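Local coordinates for separin (Saccharomyces cerevisiae, PDB 5U1T), which cleaves the SCC1 subunit of cohesin as a caspase-like cysteine protease at the onset of anaphase, and is held inactive by securin for most of the cell cycle, at residues V506-G509 with N510-I513; C1390-K1393 with L1394-F1398. All coordinates share one frame; numbering follows the deposited sequence.

Interaction 1 of 2, residues V506-G509 with N510-I513; sequences VLYG and NSSI
Tyr508 and Ser511 meet where helix 501-509 runs out: the Ser511 N-H bonds to Tyr508 O at 3.0 Å, an i to i+3 bond, while one residue earlier the Asn510 N-H makes a weak i to i+4 bond to Val506 O. The chain then leaves as a loop, with Ser511 in an extended backbone conformation.

The hydroxyl of Ser511 adds a second grip on the same carbonyl. OG gives its proton to Tyr508 O over 2.9 Å, in the carbonyl plane and on a lone pair. The amide N-H of Ser511 arrives instead from above that plane, 74° out of it. OG sits between the backbone N and carbonyl carbon of its own residue (chi1 84°), and this turns it back to the helix end. It also takes a weak bond from the Ile513 N-H, at 3.4 Å between Ile513 N and Ser511 OG.

The tyrosine ring turns its edge to the loop. Ser511 OG lies near the ring plane, 3.6 Å from Tyr508 CD1. The end of the Ile513 side chain comes to the same edge, with CD1 3.5 Å from Tyr508 CE1. At the far end of the ring, Tyr508 OH is hydrogen-bonded to Ile494 O. Val506 and Ile513 also pack against helix 470-485, through Phe474 and Phe485.

All the touching residues are buried. The exit of the helix thus meets part of its polar need locally: one serine supplies two donors to Tyr508 O, and its oxygen in turn accepts weakly from the loop.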
loop_
_atom_site.group_PDB
_atom_site.type_symbol
_atom_site.label_atom_id
_atom_site.label_comp_id
_atom_site.label_asym_id
_atom_site.label_seq_id
_atom_site.Cartn_x
_atom_site.Cartn_y
_atom_site.Cartn_z
ATOM N N VAL A 506 -18.873 23.905 5.245
ATOM C CA VAL A 506 -18.808 22.757 4.366
ATOM C C VAL A 506 -18.336 23.164 2.984
ATOM O O VAL A 506 -17.510 22.478 2.400
ATOM C CB VAL A 506 -20.165 22.033 4.274
ATOM C CG1 VAL A 506 -20.137 20.973 3.207
ATOM C CG2 VAL A 506 -20.513 21.418 5.618
ATOM N N LEU A 507 -18.816 24.288 2.458
ATOM C CA LEU A 507 -18.425 24.690 1.098
ATOM C C LEU A 507 -16.947 25.079 0.994
ATOM O O LEU A 507 -16.278 24.635 0.081
ATOM C CB LEU A 507 -19.286 25.843 0.574
ATOM C CG LEU A 507 -18.956 26.287 -0.863
ATOM C CD1 LEU A 507 -19.778 25.557 -1.897
ATOM C CD2 LEU A 507 -19.099 27.784 -1.022
ATOM N N TYR A 508 -16.434 25.901 1.900
ATOM C CA TYR A 508 -15.041 26.308 1.779
ATOM C C TYR A 508 -14.096 25.250 2.353
ATOM O O TYR A 508 -12.925 25.190 1.982
ATOM C CB TYR A 508 -14.805 27.663 2.448
ATOM C CG TYR A 508 -15.163 28.829 1.550
ATOM C CD1 TYR A 508 -14.300 29.238 0.539
ATOM C CD2 TYR A 508 -16.374 29.517 1.697
ATOM C CE1 TYR A 508 -14.622 30.299 -0.305
ATOM C CE2 TYR A 508 -16.695 30.588 0.856
ATOM C CZ TYR A 508 -15.809 30.973 -0.144
ATOM O OH TYR A 508 -16.105 32.027 -0.996
ATOM N N GLY A 509 -14.614 24.415 3.245
ATOM C CA GLY A 509 -13.889 23.254 3.708
ATOM C C GLY A 509 -13.430 22.403 2.533
ATOM O O GLY A 509 -12.304 21.918 2.524
ATOM N N ASN A 510 -14.303 22.245 1.538
ATOM C CA ASN A 510 -13.996 21.468 0.341
ATOM C C ASN A 510 -13.150 22.218 -0.672
ATOM O O ASN A 510 -12.702 21.633 -1.649
ATOM C CB ASN A 510 -15.280 21.008 -0.343
ATOM C CG ASN A 510 -15.837 19.737 0.261
ATOM O OD1 ASN A 510 -16.687 19.768 1.155
ATOM N ND2 ASN A 510 -15.351 18.602 -0.220
ATOM N N SER A 511 -12.930 23.506 -0.445
ATOM C CA SER A 511 -12.184 24.308 -1.404
ATOM C C SER A 511 -10.688 24.317 -1.094
ATOM O O SER A 511 -10.253 23.938 -0.007
ATOM C CB SER A 511 -12.712 25.752 -1.444
ATOM O OG SER A 511 -12.143 26.549 -0.414
ATOM N N SER A 512 -9.904 24.774 -2.065
ATOM C CA SER A 512 -8.463 24.901 -1.890
ATOM C C SER A 512 -8.069 26.364 -1.756
ATOM O O SER A 512 -6.890 26.694 -1.836
ATOM C CB SER A 512 -7.716 24.278 -3.069
ATOM O OG SER A 512 -7.896 25.061 -4.247
ATOM N N ILE A 513 -9.055 27.234 -1.570
ATOM C CA ILE A 513 -8.802 28.660 -1.427
ATOM C C ILE A 513 -7.999 28.900 -0.162
ATOM O O ILE A 513 -8.283 28.313 0.869
ATOM C CB ILE A 513 -10.117 29.466 -1.400
ATOM C CG1 ILE A 513 -10.895 29.217 -2.701
ATOM C CG2 ILE A 513 -9.829 30.942 -1.179
ATOM C CD1 ILE A 513 -12.233 29.927 -2.787
#

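Interaction 2 of 2, residues C1390-K1393 with L1394-F1398; sequences CLNK and LLSRF
The contact lies in the C-terminal turns of helix 1388-1397, in the peptidase C50 region of separase. Leu1391 and Leu1395 meet on one side of it in an i to i+4 pair, and Leu1391 CD1 lies 4.0 Å from Leu1395 CG. Four successive backbone bonds hold these turns. The Leu1395 N-H points at Leu1391 O over 2.9 Å, nearly along the C=O axis. Leu1394 N also bonds to Cys1390 O, and Ser1396 N to Asn1392 O.

Leu1391 has CG anti to its N (chi1 -180°), which brings CD1 up beside the next turn. Both leucines pack on Leu1125 of helix 1111-1127, and Leu1395 also reaches Tyr1400 and Leu1590. Replacing Leu1395 by an alanine removes CG and both methyls, which is likely to open a gap beside Leu1391 CD1 and weaken the packing on Leu1125.

Ser1396 OG is hydrogen-bonded to Tyr1400 OH, which ties the helix to the chain just beyond it. Arg1397 runs extended from CG to NE, and its CG lies over one face of the Phe1398 ring, offset toward the rim. The last bond across the two segments joins Arg1397 N to Lys1393 O at 2.8 Å.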
loop_
_atom_site.group_PDB
_atom_site.type_symbol
_atom_site.label_atom_id
_atom_site.label_comp_id
_atom_site.label_asym_id
_atom_site.label_seq_id
_atom_site.Cartn_x
_atom_site.Cartn_y
_atom_site.Cartn_z
ATOM N N CYS A 1390 31.007 -27.235 -11.114
ATOM C CA CYS A 1390 31.898 -26.317 -11.811
ATOM C C CYS A 1390 33.135 -27.045 -12.379
ATOM O O CYS A 1390 33.535 -26.836 -13.539
ATOM C CB CYS A 1390 32.336 -25.182 -10.881
ATOM S SG CYS A 1390 33.536 -24.073 -11.658
ATOM N N LEU A 1391 33.736 -27.896 -11.551
ATOM C CA LEU A 1391 34.838 -28.709 -11.994
ATOM C C LEU A 1391 34.420 -29.514 -13.228
ATOM O O LEU A 1391 35.108 -29.482 -14.255
ATOM C CB LEU A 1391 35.319 -29.635 -10.868
ATOM C CG LEU A 1391 36.501 -30.545 -11.218
ATOM C CD1 LEU A 1391 37.711 -29.718 -11.645
ATOM C CD2 LEU A 1391 36.852 -31.493 -10.064
ATOM N N ASN A 1392 33.289 -30.212 -13.155
ATOM C CA ASN A 1392 32.959 -31.134 -14.239
ATOM C C ASN A 1392 32.559 -30.436 -15.522
ATOM O O ASN A 1392 32.721 -30.995 -16.597
ATOM C CB ASN A 1392 31.851 -32.107 -13.840
ATOM C CG ASN A 1392 31.493 -33.065 -14.973
ATOM O OD1 ASN A 1392 32.277 -33.949 -15.321
ATOM N ND2 ASN A 1392 30.317 -32.873 -15.569
ATOM N N LYS A 1393 32.037 -29.218 -15.437
ATOM C CA LYS A 1393 31.724 -28.513 -16.676
ATOM C C LYS A 1393 33.015 -27.937 -17.272
ATOM O O LYS A 1393 33.200 -27.957 -18.491
ATOM C CB LYS A 1393 30.666 -27.422 -16.457
ATOM C CG LYS A 1393 29.283 -27.973 -16.043
ATOM C CD LYS A 1393 28.765 -29.118 -16.966
ATOM C CE LYS A 1393 27.618 -29.901 -16.282
ATOM N NZ LYS A 1393 28.037 -30.466 -14.929
ATOM N N LEU A 1394 33.911 -27.447 -16.415
ATOM C CA LEU A 1394 35.205 -26.964 -16.874
ATOM C C LEU A 1394 35.969 -28.091 -17.567
ATOM O O LEU A 1394 36.565 -27.887 -18.628
ATOM C CB LEU A 1394 36.026 -26.410 -15.715
ATOM C CG LEU A 1394 36.001 -24.897 -15.539
ATOM C CD1 LEU A 1394 37.031 -24.475 -14.510
ATOM C CD2 LEU A 1394 36.252 -24.208 -16.859
ATOM N N LEU A 1395 35.943 -29.281 -16.973
ATOM C CA LEU A 1395 36.620 -30.420 -17.580
ATOM C C LEU A 1395 35.890 -30.877 -18.854
ATOM O O LEU A 1395 36.529 -31.227 -19.849
ATOM C CB LEU A 1395 36.758 -31.581 -16.584
ATOM C CG LEU A 1395 37.629 -31.390 -15.331
ATOM C CD1 LEU A 1395 37.741 -32.676 -14.541
ATOM C CD2 LEU A 1395 39.000 -30.861 -15.652
ATOM N N SER A 1396 34.562 -30.866 -18.844
ATOM C CA SER A 1396 33.824 -31.172 -20.074
ATOM C C SER A 1396 34.146 -30.172 -21.190
ATOM O O SER A 1396 34.199 -30.538 -22.356
ATOM C CB SER A 1396 32.313 -31.194 -19.819
ATOM O OG SER A 1396 31.883 -32.499 -19.464
ATOM N N ARG A 1397 34.380 -28.920 -20.820
ATOM C CA ARG A 1397 34.691 -27.873 -21.784
ATOM C C ARG A 1397 35.991 -28.154 -22.523
ATOM O O ARG A 1397 36.165 -27.720 -23.666
ATOM C CB ARG A 1397 34.769 -26.514 -21.080
ATOM C CG ARG A 1397 34.916 -25.306 -21.994
ATOM C CD ARG A 1397 34.936 -24.018 -21.175
ATOM N NE ARG A 1397 35.601 -22.933 -21.891
ATOM C CZ ARG A 1397 35.705 -21.689 -21.434
ATOM N NH1 ARG A 1397 36.334 -20.758 -22.158
ATOM N NH2 ARG A 1397 35.182 -21.381 -20.250
ATOM N N PHE A 1398 36.902 -28.883 -21.885
ATOM C CA PHE A 1398 38.205 -29.163 -22.497
ATOM C C PHE A 1398 38.490 -30.676 -22.555
ATOM O O PHE A 1398 39.610 -31.127 -22.277
ATOM C CB PHE A 1398 39.323 -28.425 -21.734
ATOM C CG PHE A 1398 39.144 -26.920 -21.668
ATOM C CD1 PHE A 1398 39.535 -26.111 -22.726
ATOM C CD2 PHE A 1398 38.588 -26.320 -20.545
ATOM C CE1 PHE A 1398 39.375 -24.731 -22.669
ATOM C CE2 PHE A 1398 38.423 -24.942 -20.478
ATOM C CZ PHE A 1398 38.816 -24.146 -21.546
#

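Both interactions are local contacts on a helix near its C-terminal end, but they hold different elements. Interaction 1 joins the end of helix 501-509 to its following loop, and all its touching residues are buried. Interaction 2 stays mainly within helix 1388-1397 and is partly buried: its leucines are buried, while Lys1393 is exposed. The chemistry differs accordingly. At 506-513 a side-chain hydroxyl supplements the backbone bonding and an aromatic edge meets an aliphatic end. At 1390-1398 regular i to i+4 bonding goes with aliphatic packing. The centres lie about 74 Å apart, on opposite sides of the chain's centre. The two contacts do not touch.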